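Local coordinates for probable fatty acyl-CoA transferase Rv3272 (Mycobacterium tuberculosis, PDB 5YX6), which binds fatty acyl-CoAs of varying chain length, palmitoyl-CoA most tightly, and probably works as a family III CoA transferase in fatty acid metabolism, at residues 47-52 and 63-67; 109-115 and 126-130; 174-178 and 206-210. The contacts are given in a common frame with arbitrary orientation. Residue numbers count along the deposited sequence, not the author numbering.

Interaction 1. Residues 47-52 and 63-67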
ATOM      1  N   GLU A  47      19.449  17.302  -0.402  1.00 43.02           N
ATOM      2  CA  GLU A  47      18.194  17.035  -1.093  1.00 45.31           C
ATOM      3  C   GLU A  47      17.226  18.206  -0.892  1.00 45.26           C
ATOM      4  O   GLU A  47      17.183  18.805   0.182  1.00 44.16           O
ATOM      5  CB  GLU A  47      17.580  15.734  -0.563  1.00 38.08           C
ATOM      6  CG  GLU A  47      16.288  15.293  -1.243  1.00 53.58           C
ATOM      7  CD  GLU A  47      15.614  14.102  -0.544  1.00 54.93           C
ATOM      8  OE1 GLU A  47      16.312  13.316   0.134  1.00 51.46           O
ATOM      9  OE2 GLU A  47      14.378  13.948  -0.684  1.00 53.49           O
ATOM     10  N   ALA A  48      16.441  18.524  -1.914  1.00 39.56           N
ATOM     11  CA  ALA A  48      15.538  19.673  -1.842  1.00 48.13           C
ATOM     12  C   ALA A  48      14.465  19.518  -0.755  1.00 47.11           C
ATOM     13  O   ALA A  48      14.019  20.500  -0.160  1.00 46.27           O
ATOM     14  CB  ALA A  48      14.884  19.911  -3.192  1.00 50.00           C
ATOM     15  N   ALA A  49      14.052  18.280  -0.504  1.00 45.82           N
ATOM     16  CA  ALA A  49      13.011  18.001   0.483  1.00 43.82           C
ATOM     17  C   ALA A  49      13.415  18.374   1.908  1.00 44.34           C
ATOM     18  O   ALA A  49      12.570  18.419   2.798  1.00 42.04           O
ATOM     19  CB  ALA A  49      12.613  16.539   0.422  1.00 42.61           C
ATOM     20  N   ARG A  50      14.708  18.594   2.134  1.00 42.69           N
ATOM     21  CA  ARG A  50      15.187  19.060   3.435  1.00 44.56           C
ATOM     22  C   ARG A  50      14.633  20.447   3.753  1.00 48.78           C
ATOM     23  O   ARG A  50      14.455  20.799   4.917  1.00 48.37           O
ATOM     24  CB  ARG A  50      16.720  19.104   3.472  1.00 46.44           C
ATOM     25  CG  ARG A  50      17.424  17.756   3.614  1.00 39.74           C
ATOM     26  CD  ARG A  50      18.937  17.952   3.566  1.00 41.95           C
ATOM     27  NE  ARG A  50      19.684  16.696   3.580  1.00 39.36           N
ATOM     28  CZ  ARG A  50      20.118  16.092   4.682  1.00 37.30           C
ATOM     29  NH1 ARG A  50      19.891  16.633   5.871  1.00 36.81           N
ATOM     30  NH2 ARG A  50      20.789  14.950   4.592  1.00 32.89           N
ATOM     31  N   GLN A  51      14.368  21.230   2.712  1.00 45.68           N
ATOM     32  CA  GLN A  51      14.002  22.627   2.895  1.00 51.61           C
ATOM     33  C   GLN A  51      12.490  22.821   3.015  1.00 51.83           C
ATOM     34  O   GLN A  51      12.036  23.801   3.604  1.00 51.46           O
ATOM     35  CB  GLN A  51      14.536  23.471   1.729  1.00 56.93           C
ATOM     36  CG  GLN A  51      16.065  23.485   1.570  1.00 54.54           C
ATOM     37  CD  GLN A  51      16.810  23.866   2.842  1.00 61.27           C
ATOM     38  OE1 GLN A  51      17.076  23.022   3.699  1.00 66.71           O
ATOM     39  NE2 GLN A  51      17.158  25.143   2.964  1.00 62.80           N
ATOM     40  N   ILE A  52      11.719  21.888   2.461  1.00 48.96           N
ATOM     41  CA  ILE A  52      10.259  21.944   2.552  1.00 51.12           C
ATOM     42  C   ILE A  52       9.792  21.713   3.989  1.00 52.55           C
ATOM     43  O   ILE A  52       9.688  20.571   4.443  1.00 53.75           O
ATOM     44  CB  ILE A  52       9.595  20.899   1.633  1.00 52.28           C
ATOM     45  CG1 ILE A  52      10.120  21.039   0.206  1.00 50.23           C
ATOM     46  CG2 ILE A  52       8.090  21.051   1.657  1.00 47.11           C
ATOM     47  CD1 ILE A  52      10.030  22.449  -0.324  1.00 62.84           C
ATOM     48  N   ALA A  63      10.864  19.580   8.834  1.00 55.45           N
ATOM     49  CA  ALA A  63      11.012  19.024   7.488  1.00 49.16           C
ATOM     50  C   ALA A  63      10.135  17.787   7.372  1.00 43.96           C
ATOM     51  O   ALA A  63      10.614  16.660   7.427  1.00 48.39           O
ATOM     52  CB  ALA A  63      12.468  18.696   7.188  1.00 41.78           C
ATOM     53  N   THR A  64       8.838  18.014   7.239  1.00 51.66           N
ATOM     54  CA  THR A  64       7.842  16.958   7.343  1.00 50.06           C
ATOM     55  C   THR A  64       7.973  15.846   6.298  1.00 46.09           C
ATOM     56  O   THR A  64       7.545  14.722   6.533  1.00 47.84           O
ATOM     57  CB  THR A  64       6.431  17.576   7.246  1.00 45.75           C
ATOM     58  OG1 THR A  64       5.461  16.551   7.014  1.00 62.09           O
ATOM     59  CG2 THR A  64       6.373  18.570   6.101  1.00 50.75           C
ATOM     60  N   TYR A  65       8.589  16.131   5.162  1.00 46.10           N
ATOM     61  CA  TYR A  65       8.769  15.083   4.163  1.00 48.66           C
ATOM     62  C   TYR A  65      10.121  14.377   4.314  1.00 50.44           C
ATOM     63  O   TYR A  65      10.210  13.159   4.142  1.00 53.42           O
ATOM     64  CB  TYR A  65       8.608  15.659   2.751  1.00 49.77           C
ATOM     65  CG  TYR A  65       7.221  16.222   2.524  1.00 55.35           C
ATOM     66  CD1 TYR A  65       6.135  15.385   2.281  1.00 54.49           C
ATOM     67  CD2 TYR A  65       6.994  17.595   2.569  1.00 57.23           C
ATOM     68  CE1 TYR A  65       4.859  15.902   2.089  1.00 60.76           C
ATOM     69  CE2 TYR A  65       5.727  18.124   2.377  1.00 62.20           C
ATOM     70  CZ  TYR A  65       4.661  17.277   2.136  1.00 68.94           C
ATOM     71  OH  TYR A  65       3.399  17.813   1.944  1.00 68.13           O
ATOM     72  N   PHE A  66      11.168  15.129   4.641  1.00 41.90           N
ATOM     73  CA  PHE A  66      12.499  14.541   4.724  1.00 40.99           C
ATOM     74  C   PHE A  66      12.749  13.708   5.991  1.00 36.57           C
ATOM     75  O   PHE A  66      13.212  12.573   5.918  1.00 35.77           O
ATOM     76  CB  PHE A  66      13.572  15.630   4.634  1.00 36.93           C
ATOM     77  CG  PHE A  66      14.972  15.091   4.684  1.00 38.80           C
ATOM     78  CD1 PHE A  66      15.555  14.553   3.545  1.00 39.53           C
ATOM     79  CD2 PHE A  66      15.688  15.079   5.872  1.00 32.71           C
ATOM     80  CE1 PHE A  66      16.836  14.037   3.576  1.00 37.49           C
ATOM     81  CE2 PHE A  66      16.967  14.564   5.917  1.00 40.96           C
ATOM     82  CZ  PHE A  66      17.547  14.039   4.763  1.00 40.24           C
ATOM     83  N   LEU A  67      12.442  14.276   7.148  1.00 35.93           N
ATOM     84  CA  LEU A  67      12.842  13.672   8.417  1.00 39.11           C
ATOM     85  C   LEU A  67      12.320  12.245   8.695  1.00 39.42           C
ATOM     86  O   LEU A  67      13.088  11.390   9.147  1.00 39.29           O
ATOM     87  CB  LEU A  67      12.433  14.588   9.575  1.00 39.00           C
ATOM     88  CG  LEU A  67      12.887  14.095  10.950  1.00 34.79           C
ATOM     89  CD1 LEU A  67      13.893  15.080  11.532  1.00 34.13           C
ATOM     90  CD2 LEU A  67      11.722  13.904  11.887  1.00 36.52           C
TER
HETATM   91  O   HOH W   1      10.452  18.196   4.345  1.00 40.98           O
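Glu47 starts the first segment with its side chain extended to the edge of the Phe66 ring, OE1 lying 3.6 Å from Phe66 CE1 and near the ring plane. The carboxylate itself is held by Lys40, through a salt bridge, and by the backbone N of Asn21, so the carboxylate at the ring edge has polar partners of its own. A turn follows, with Arg50 N bonded to Glu47 O at 3.2 Å and Gln51 N to Ala48 O at 3.0 Å. It brings the small Ala49 side chain against the base of the aromatic residue, Ala49 CB to Phe66 CB being 4.4 Å. Arg50 then runs its aliphatic part across the ring: CG stands 3.6 Å from the Phe66 centroid, almost on the ring normal, a CH-pi contact. Farther out, Arg50 CZ comes within 3.3 Å of Phe66 CZ, while the guanidinium reaches on to a salt bridge with Glu42. Both segments are loops flanking the excursion of strands 54-56 and 59-62, inserted between strands 37-42 and 74-77 of the parallel Rossmann-type sheet; the contact lies where the two ends of that excursion come together. No direct hydrogen bond joins them. Instead, water 1 donates to Ala49 O (2.6 Å) and Ile52 O (2.5 Å) and accepts from Tyr65 N (2.9 Å), filling the gap between the backbones. At Ile52, the carbonyl O also lies 3.7 Å from Ala63 CA, and CG2 meets the edge of the Tyr65 ring at CD2, 3.7 Å away. That tyrosine also packs on Asn216 of the second subunit, and its side chain lies about 7 Å from that of Asp175, the inferred nucleophile.

Interaction 2. Residues 109-115 and 126-130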
ATOM      1  N   GLU A 109      21.621   5.981 -17.080  1.00 44.62           N
ATOM      2  CA  GLU A 109      22.378   5.548 -18.238  1.00 46.03           C
ATOM      3  C   GLU A 109      23.211   6.707 -18.797  1.00 46.77           C
ATOM      4  O   GLU A 109      24.403   6.541 -19.069  1.00 45.16           O
ATOM      5  CB  GLU A 109      21.430   4.971 -19.291  1.00 45.73           C
ATOM      6  CG  GLU A 109      20.933   3.574 -18.922  1.00 42.75           C
ATOM      7  CD  GLU A 109      19.601   3.590 -18.176  1.00 50.88           C
ATOM      8  OE1 GLU A 109      19.299   4.588 -17.478  1.00 47.36           O
ATOM      9  OE2 GLU A 109      18.856   2.594 -18.282  1.00 52.24           O
ATOM     10  N   LYS A 110      22.591   7.881 -18.936  1.00 44.50           N
ATOM     11  CA  LYS A 110      23.287   9.071 -19.437  1.00 42.70           C
ATOM     12  C   LYS A 110      24.425   9.490 -18.502  1.00 46.77           C
ATOM     13  O   LYS A 110      25.415  10.083 -18.933  1.00 47.55           O
ATOM     14  CB  LYS A 110      22.308  10.236 -19.625  1.00 36.38           C
ATOM     15  N   LEU A 111      24.287   9.167 -17.221  1.00 45.84           N
ATOM     16  CA  LEU A 111      25.320   9.497 -16.247  1.00 40.29           C
ATOM     17  C   LEU A 111      26.408   8.432 -16.203  1.00 42.40           C
ATOM     18  O   LEU A 111      27.419   8.597 -15.516  1.00 43.26           O
ATOM     19  CB  LEU A 111      24.710   9.674 -14.859  1.00 44.77           C
ATOM     20  CG  LEU A 111      23.707  10.821 -14.703  1.00 44.64           C
ATOM     21  CD1 LEU A 111      23.096  10.786 -13.307  1.00 45.24           C
ATOM     22  CD2 LEU A 111      24.340  12.178 -15.000  1.00 39.81           C
ATOM     23  N   GLY A 112      26.205   7.346 -16.943  1.00 40.79           N
ATOM     24  CA  GLY A 112      27.144   6.237 -16.929  1.00 40.17           C
ATOM     25  C   GLY A 112      27.068   5.359 -15.688  1.00 39.36           C
ATOM     26  O   GLY A 112      28.030   4.675 -15.331  1.00 42.09           O
ATOM     27  N   LEU A 113      25.911   5.378 -15.038  1.00 43.79           N
ATOM     28  CA  LEU A 113      25.683   4.616 -13.815  1.00 40.18           C
ATOM     29  C   LEU A 113      24.493   3.675 -13.976  1.00 40.21           C
ATOM     30  O   LEU A 113      23.766   3.411 -13.016  1.00 41.82           O
ATOM     31  CB  LEU A 113      25.451   5.563 -12.631  1.00 42.87           C
ATOM     32  CG  LEU A 113      26.580   6.520 -12.245  1.00 40.57           C
ATOM     33  CD1 LEU A 113      26.101   7.490 -11.183  1.00 42.82           C
ATOM     34  CD2 LEU A 113      27.782   5.740 -11.745  1.00 34.24           C
ATOM     35  N   GLY A 114      24.269   3.197 -15.195  1.00 39.49           N
ATOM     36  CA  GLY A 114      23.148   2.316 -15.455  1.00 41.07           C
ATOM     37  C   GLY A 114      23.421   0.922 -14.919  1.00 41.89           C
ATOM     38  O   GLY A 114      24.529   0.640 -14.463  1.00 41.20           O
ATOM     39  N   PRO A 115      22.407   0.048 -14.943  1.00 41.06           N
ATOM     40  CA  PRO A 115      22.610  -1.318 -14.449  1.00 41.57           C
ATOM     41  C   PRO A 115      23.792  -2.017 -15.126  1.00 42.44           C
ATOM     42  O   PRO A 115      24.575  -2.654 -14.429  1.00 41.97           O
ATOM     43  CB  PRO A 115      21.277  -2.017 -14.767  1.00 34.85           C
ATOM     44  CG  PRO A 115      20.529  -1.087 -15.668  1.00 35.77           C
ATOM     45  CD  PRO A 115      21.012   0.286 -15.340  1.00 38.16           C
ATOM     46  N   ILE A 126      22.762  -5.804  -6.762  1.00 26.58           N
ATOM     47  CA  ILE A 126      21.345  -5.746  -7.056  1.00 27.59           C
ATOM     48  C   ILE A 126      20.987  -4.310  -7.428  1.00 27.07           C
ATOM     49  O   ILE A 126      21.405  -3.359  -6.761  1.00 29.28           O
ATOM     50  CB  ILE A 126      20.527  -6.253  -5.858  1.00 28.81           C
ATOM     51  CG1 ILE A 126      20.726  -7.762  -5.731  1.00 25.91           C
ATOM     52  CG2 ILE A 126      19.050  -5.912  -6.006  1.00 24.55           C
ATOM     53  CD1 ILE A 126      20.546  -8.293  -4.353  1.00 28.50           C
ATOM     54  N   TYR A 127      20.266  -4.155  -8.531  1.00 27.06           N
ATOM     55  CA  TYR A 127      19.930  -2.838  -9.063  1.00 29.33           C
ATOM     56  C   TYR A 127      18.417  -2.638  -9.062  1.00 27.93           C
ATOM     57  O   TYR A 127      17.703  -3.388  -9.708  1.00 29.45           O
ATOM     58  CB  TYR A 127      20.487  -2.696 -10.480  1.00 28.98           C
ATOM     59  CG  TYR A 127      20.702  -1.282 -10.953  1.00 34.66           C
ATOM     60  CD1 TYR A 127      19.631  -0.486 -11.349  1.00 31.97           C
ATOM     61  CD2 TYR A 127      21.981  -0.750 -11.038  1.00 34.85           C
ATOM     62  CE1 TYR A 127      19.833   0.807 -11.798  1.00 34.23           C
ATOM     63  CE2 TYR A 127      22.192   0.538 -11.481  1.00 32.53           C
ATOM     64  CZ  TYR A 127      21.119   1.312 -11.862  1.00 40.03           C
ATOM     65  OH  TYR A 127      21.337   2.598 -12.309  1.00 41.14           O
ATOM     66  N   ALA A 128      17.927  -1.641  -8.334  1.00 27.53           N
ATOM     67  CA  ALA A 128      16.486  -1.450  -8.193  1.00 29.21           C
ATOM     68  C   ALA A 128      16.008  -0.088  -8.705  1.00 31.65           C
ATOM     69  O   ALA A 128      16.523   0.944  -8.287  1.00 32.29           O
ATOM     70  CB  ALA A 128      16.078  -1.644  -6.729  1.00 24.62           C
ATOM     71  N   ARG A 129      15.020  -0.095  -9.600  1.00 30.80           N
ATOM     72  CA  ARG A 129      14.497   1.132 -10.212  1.00 30.16           C
ATOM     73  C   ARG A 129      13.031   1.407  -9.870  1.00 33.50           C
ATOM     74  O   ARG A 129      12.161   0.557 -10.073  1.00 32.52           O
ATOM     75  CB  ARG A 129      14.665   1.076 -11.729  1.00 33.01           C
ATOM     76  CG  ARG A 129      15.966   0.413 -12.142  1.00 30.70           C
ATOM     77  CD  ARG A 129      16.270   0.580 -13.613  1.00 31.64           C
ATOM     78  NE  ARG A 129      16.671   1.943 -13.940  1.00 38.23           N
ATOM     79  CZ  ARG A 129      17.248   2.287 -15.082  1.00 39.59           C
ATOM     80  NH1 ARG A 129      17.588   3.550 -15.302  1.00 46.03           N
ATOM     81  NH2 ARG A 129      17.500   1.360 -15.997  1.00 39.00           N
ATOM     82  N   LEU A 130      12.773   2.595  -9.334  1.00 32.29           N
ATOM     83  CA  LEU A 130      11.412   3.049  -9.057  1.00 34.68           C
ATOM     84  C   LEU A 130      11.023   4.191  -9.997  1.00 32.93           C
ATOM     85  O   LEU A 130      11.694   5.217 -10.033  1.00 33.76           O
ATOM     86  CB  LEU A 130      11.286   3.486  -7.599  1.00 31.45           C
ATOM     87  CG  LEU A 130       9.932   4.041  -7.158  1.00 39.27           C
ATOM     88  CD1 LEU A 130       8.840   3.021  -7.366  1.00 32.48           C
ATOM     89  CD2 LEU A 130       9.993   4.442  -5.693  1.00 41.07           C
TER
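A two-pronged salt bridge ties Arg129 to Glu109: NH1 of Arg129 donates to OE1 of Glu109 at 3.0 Å and NH2 of Arg129 to OE2 of Glu109 at 2.9 Å, both nearly straight. The carboxylate meets the guanidinium edge-on, while Arg129 NE is salt-bridged to Glu101, so the arginine serves two acids at once. The second polar link is Tyr127 OH, which donates to the carbonyl Leu113 O at 2.7 Å. Just before Leu113, Gly112 with its positive phi ends the helix in a Schellman motif, and the chain turns back toward the strand. Gly114, as N-cap of helix 115-121, follows, its N bonded to Asp117; a CB here would crowd Glu109 CG. Pro115, in the first turn of that helix, sits over the Tyr127 ring, with CD 3.9 Å from the centroid in a CH-pi contact and 3.6 Å from Tyr127 CZ. The same Pro115 CD lies over the guanidinium of Arg129, 3.7 Å from NH2, so the proline packs on both residues. Met108 and Leu118 add apolar cover to Tyr127. Two residues apart on strand 126-131, Tyr127 and Arg129 project from the same sheet face, whereas Ala128 meets helix 173-196 on the other: the layering of a Rossmann-type alpha/beta domain, with helices 107-110 and 115-121 forming the beta-alpha-beta crossover between adjacent parallel strands 98-101 and 126-131.

Interaction 3. Residues 174-178 and 206-210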
ATOM      1  N   VAL A 174      -0.257   6.175  -2.811  1.00 29.73           N
ATOM      2  CA  VAL A 174       0.493   5.553  -3.894  1.00 34.56           C
ATOM      3  C   VAL A 174       1.999   5.586  -3.614  1.00 32.53           C
ATOM      4  O   VAL A 174       2.703   4.607  -3.863  1.00 34.04           O
ATOM      5  CB  VAL A 174       0.176   6.227  -5.239  1.00 33.85           C
ATOM      6  CG1 VAL A 174       1.127   5.747  -6.319  1.00 37.69           C
ATOM      7  CG2 VAL A 174      -1.256   5.934  -5.634  1.00 34.78           C
ATOM      8  N   ASP A 175       2.473   6.706  -3.078  1.00 35.76           N
ATOM      9  CA  ASP A 175       3.845   6.832  -2.596  1.00 34.21           C
ATOM     10  C   ASP A 175       4.187   5.797  -1.532  1.00 32.03           C
ATOM     11  O   ASP A 175       5.150   5.055  -1.664  1.00 33.85           O
ATOM     12  CB  ASP A 175       4.087   8.224  -2.008  1.00 35.18           C
ATOM     13  CG  ASP A 175       4.386   9.265  -3.063  1.00 39.79           C
ATOM     14  OD1 ASP A 175       4.568   8.886  -4.235  1.00 39.42           O
ATOM     15  OD2 ASP A 175       4.464  10.465  -2.712  1.00 43.03           O
ATOM     16  N   ASN A 176       3.395   5.756  -0.468  1.00 33.62           N
ATOM     17  CA  ASN A 176       3.738   4.919   0.662  1.00 27.89           C
ATOM     18  C   ASN A 176       3.588   3.443   0.318  1.00 29.85           C
ATOM     19  O   ASN A 176       4.439   2.633   0.695  1.00 33.90           O
ATOM     20  CB  ASN A 176       2.904   5.310   1.879  1.00 27.86           C
ATOM     21  CG  ASN A 176       3.257   6.713   2.390  1.00 45.15           C
ATOM     22  OD1 ASN A 176       4.433   7.056   2.553  1.00 46.63           O
ATOM     23  ND2 ASN A 176       2.239   7.531   2.628  1.00 43.54           N
ATOM     24  N   ALA A 177       2.564   3.096  -0.451  1.00 27.19           N
ATOM     25  CA  ALA A 177       2.434   1.719  -0.928  1.00 28.12           C
ATOM     26  C   ALA A 177       3.587   1.340  -1.854  1.00 28.50           C
ATOM     27  O   ALA A 177       4.098   0.219  -1.784  1.00 26.81           O
ATOM     28  CB  ALA A 177       1.098   1.510  -1.639  1.00 29.64           C
ATOM     29  N   SER A 178       4.012   2.269  -2.709  1.00 28.57           N
ATOM     30  CA  SER A 178       5.102   1.981  -3.643  1.00 25.84           C
ATOM     31  C   SER A 178       6.404   1.729  -2.903  1.00 24.64           C
ATOM     32  O   SER A 178       7.173   0.858  -3.281  1.00 26.75           O
ATOM     33  CB  SER A 178       5.294   3.122  -4.643  1.00 28.41           C
ATOM     34  OG  SER A 178       4.212   3.178  -5.554  1.00 34.53           O
ATOM     35  N   MET A 206       5.045   3.100  -9.876  1.00 26.22           N
ATOM     36  CA  MET A 206       3.988   3.597  -9.003  1.00 27.96           C
ATOM     37  C   MET A 206       2.619   3.343  -9.626  1.00 27.34           C
ATOM     38  O   MET A 206       1.654   2.993  -8.936  1.00 25.23           O
ATOM     39  CB  MET A 206       4.175   5.085  -8.712  1.00 33.48           C
ATOM     40  CG  MET A 206       5.199   5.402  -7.618  1.00 35.63           C
ATOM     41  SD  MET A 206       5.649   7.162  -7.573  1.00 51.13           S
ATOM     42  CE  MET A 206       4.072   7.921  -7.200  1.00 42.33           C
ATOM     43  N   TYR A 207       2.542   3.509 -10.938  1.00 25.87           N
ATOM     44  CA  TYR A 207       1.312   3.228 -11.652  1.00 28.26           C
ATOM     45  C   TYR A 207       0.865   1.781 -11.452  1.00 28.18           C
ATOM     46  O   TYR A 207      -0.314   1.522 -11.187  1.00 26.91           O
ATOM     47  CB  TYR A 207       1.490   3.530 -13.133  1.00 25.26           C
ATOM     48  CG  TYR A 207       0.244   3.317 -13.963  1.00 28.54           C
ATOM     49  CD1 TYR A 207      -0.783   4.254 -13.960  1.00 26.96           C
ATOM     50  CD2 TYR A 207       0.118   2.209 -14.789  1.00 27.34           C
ATOM     51  CE1 TYR A 207      -1.913   4.077 -14.735  1.00 28.11           C
ATOM     52  CE2 TYR A 207      -1.006   2.025 -15.565  1.00 29.92           C
ATOM     53  CZ  TYR A 207      -2.013   2.964 -15.538  1.00 28.81           C
ATOM     54  OH  TYR A 207      -3.132   2.784 -16.311  1.00 32.55           O
ATOM     55  N   ASP A 208       1.812   0.850 -11.578  1.00 28.03           N
ATOM     56  CA  ASP A 208       1.520  -0.577 -11.426  1.00 27.77           C
ATOM     57  C   ASP A 208       1.020  -0.882 -10.021  1.00 26.48           C
ATOM     58  O   ASP A 208       0.110  -1.682  -9.843  1.00 25.91           O
ATOM     59  CB  ASP A 208       2.754  -1.427 -11.745  1.00 28.00           C
ATOM     60  CG  ASP A 208       3.144  -1.367 -13.216  1.00 34.19           C
ATOM     61  OD1 ASP A 208       2.380  -0.755 -13.993  1.00 36.87           O
ATOM     62  OD2 ASP A 208       4.206  -1.929 -13.596  1.00 31.55           O
ATOM     63  N   VAL A 209       1.609  -0.223  -9.030  1.00 25.62           N
ATOM     64  CA  VAL A 209       1.169  -0.378  -7.658  1.00 23.82           C
ATOM     65  C   VAL A 209      -0.260   0.129  -7.473  1.00 26.22           C
ATOM     66  O   VAL A 209      -1.072  -0.520  -6.817  1.00 27.15           O
ATOM     67  CB  VAL A 209       2.105   0.348  -6.693  1.00 23.07           C
ATOM     68  CG1 VAL A 209       1.573   0.236  -5.266  1.00 24.40           C
ATOM     69  CG2 VAL A 209       3.524  -0.236  -6.795  1.00 20.36           C
ATOM     70  N   ALA A 210      -0.561   1.285  -8.061  1.00 25.69           N
ATOM     71  CA  ALA A 210      -1.876   1.903  -7.936  1.00 27.44           C
ATOM     72  C   ALA A 210      -2.948   1.034  -8.574  1.00 28.90           C
ATOM     73  O   ALA A 210      -4.011   0.823  -7.988  1.00 30.73           O
ATOM     74  CB  ALA A 210      -1.883   3.284  -8.563  1.00 28.80           C
TER
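Helices 173-196 and 206-213 meet almost at right angles: the axes of the short segments 174-178 and 206-210 make an angle of 98° and pass 9.2 Å apart. The closest CA pairs are Ser178 with Met206, 5.7 Å, and Val174 with Ala210, 5.9 Å, so one turn of each helix faces the other. Alanine meets valine at two points: Ala177 CB lies 3.9 Å from Val209 CG1, and Val174 CG2 lies 4.0 Å from Ala210 CB. Between these helices the chain runs through strand 201-205, the outermost strand, within this chain, of the parallel Rossmann-type sheet, and the second helix begins directly at its C-terminal end, where active sites of such domains commonly lie. The Met206 side chain runs past Ser178 to Asp175 on the first helix, its CE 3.8 Å from Val174 CG1 and 3.2 Å from OD1 of Asp175, the inferred catalytic nucleophile, which it thus flanks with an apolar methyl. Ser178 is buried at the crossing; its OG donates to Val174 O at 2.7 Å, satisfying the hydroxyl within its own helix, and approaches Met206 CG at 3.2 Å. Beyond the crossing, Asp208 forms a salt bridge with Arg364 of the second subunit.

In the fold
Interaction 3 is the buried one, its centre about 8 Å from that of the chain; interactions 1 and 2, about 18 and 24 Å out, are only partly buried. Chemistry follows place: mostly apolar helix packing inside, a water bridge and an arginine-covered ring between loops in interaction 1, and a charged pair with a tyrosine hydrogen bond in interaction 2. The Rossmann-type sheet relates all three. Helix 173-196, which supplies residues 174-178, also packs on strand 126-131 of interaction 2, on the face opposite Tyr127. Interactions 1 and 3 both touch the second subunit and approach within about 7 Å (nearest atoms), whereas no other chain touches interaction 2.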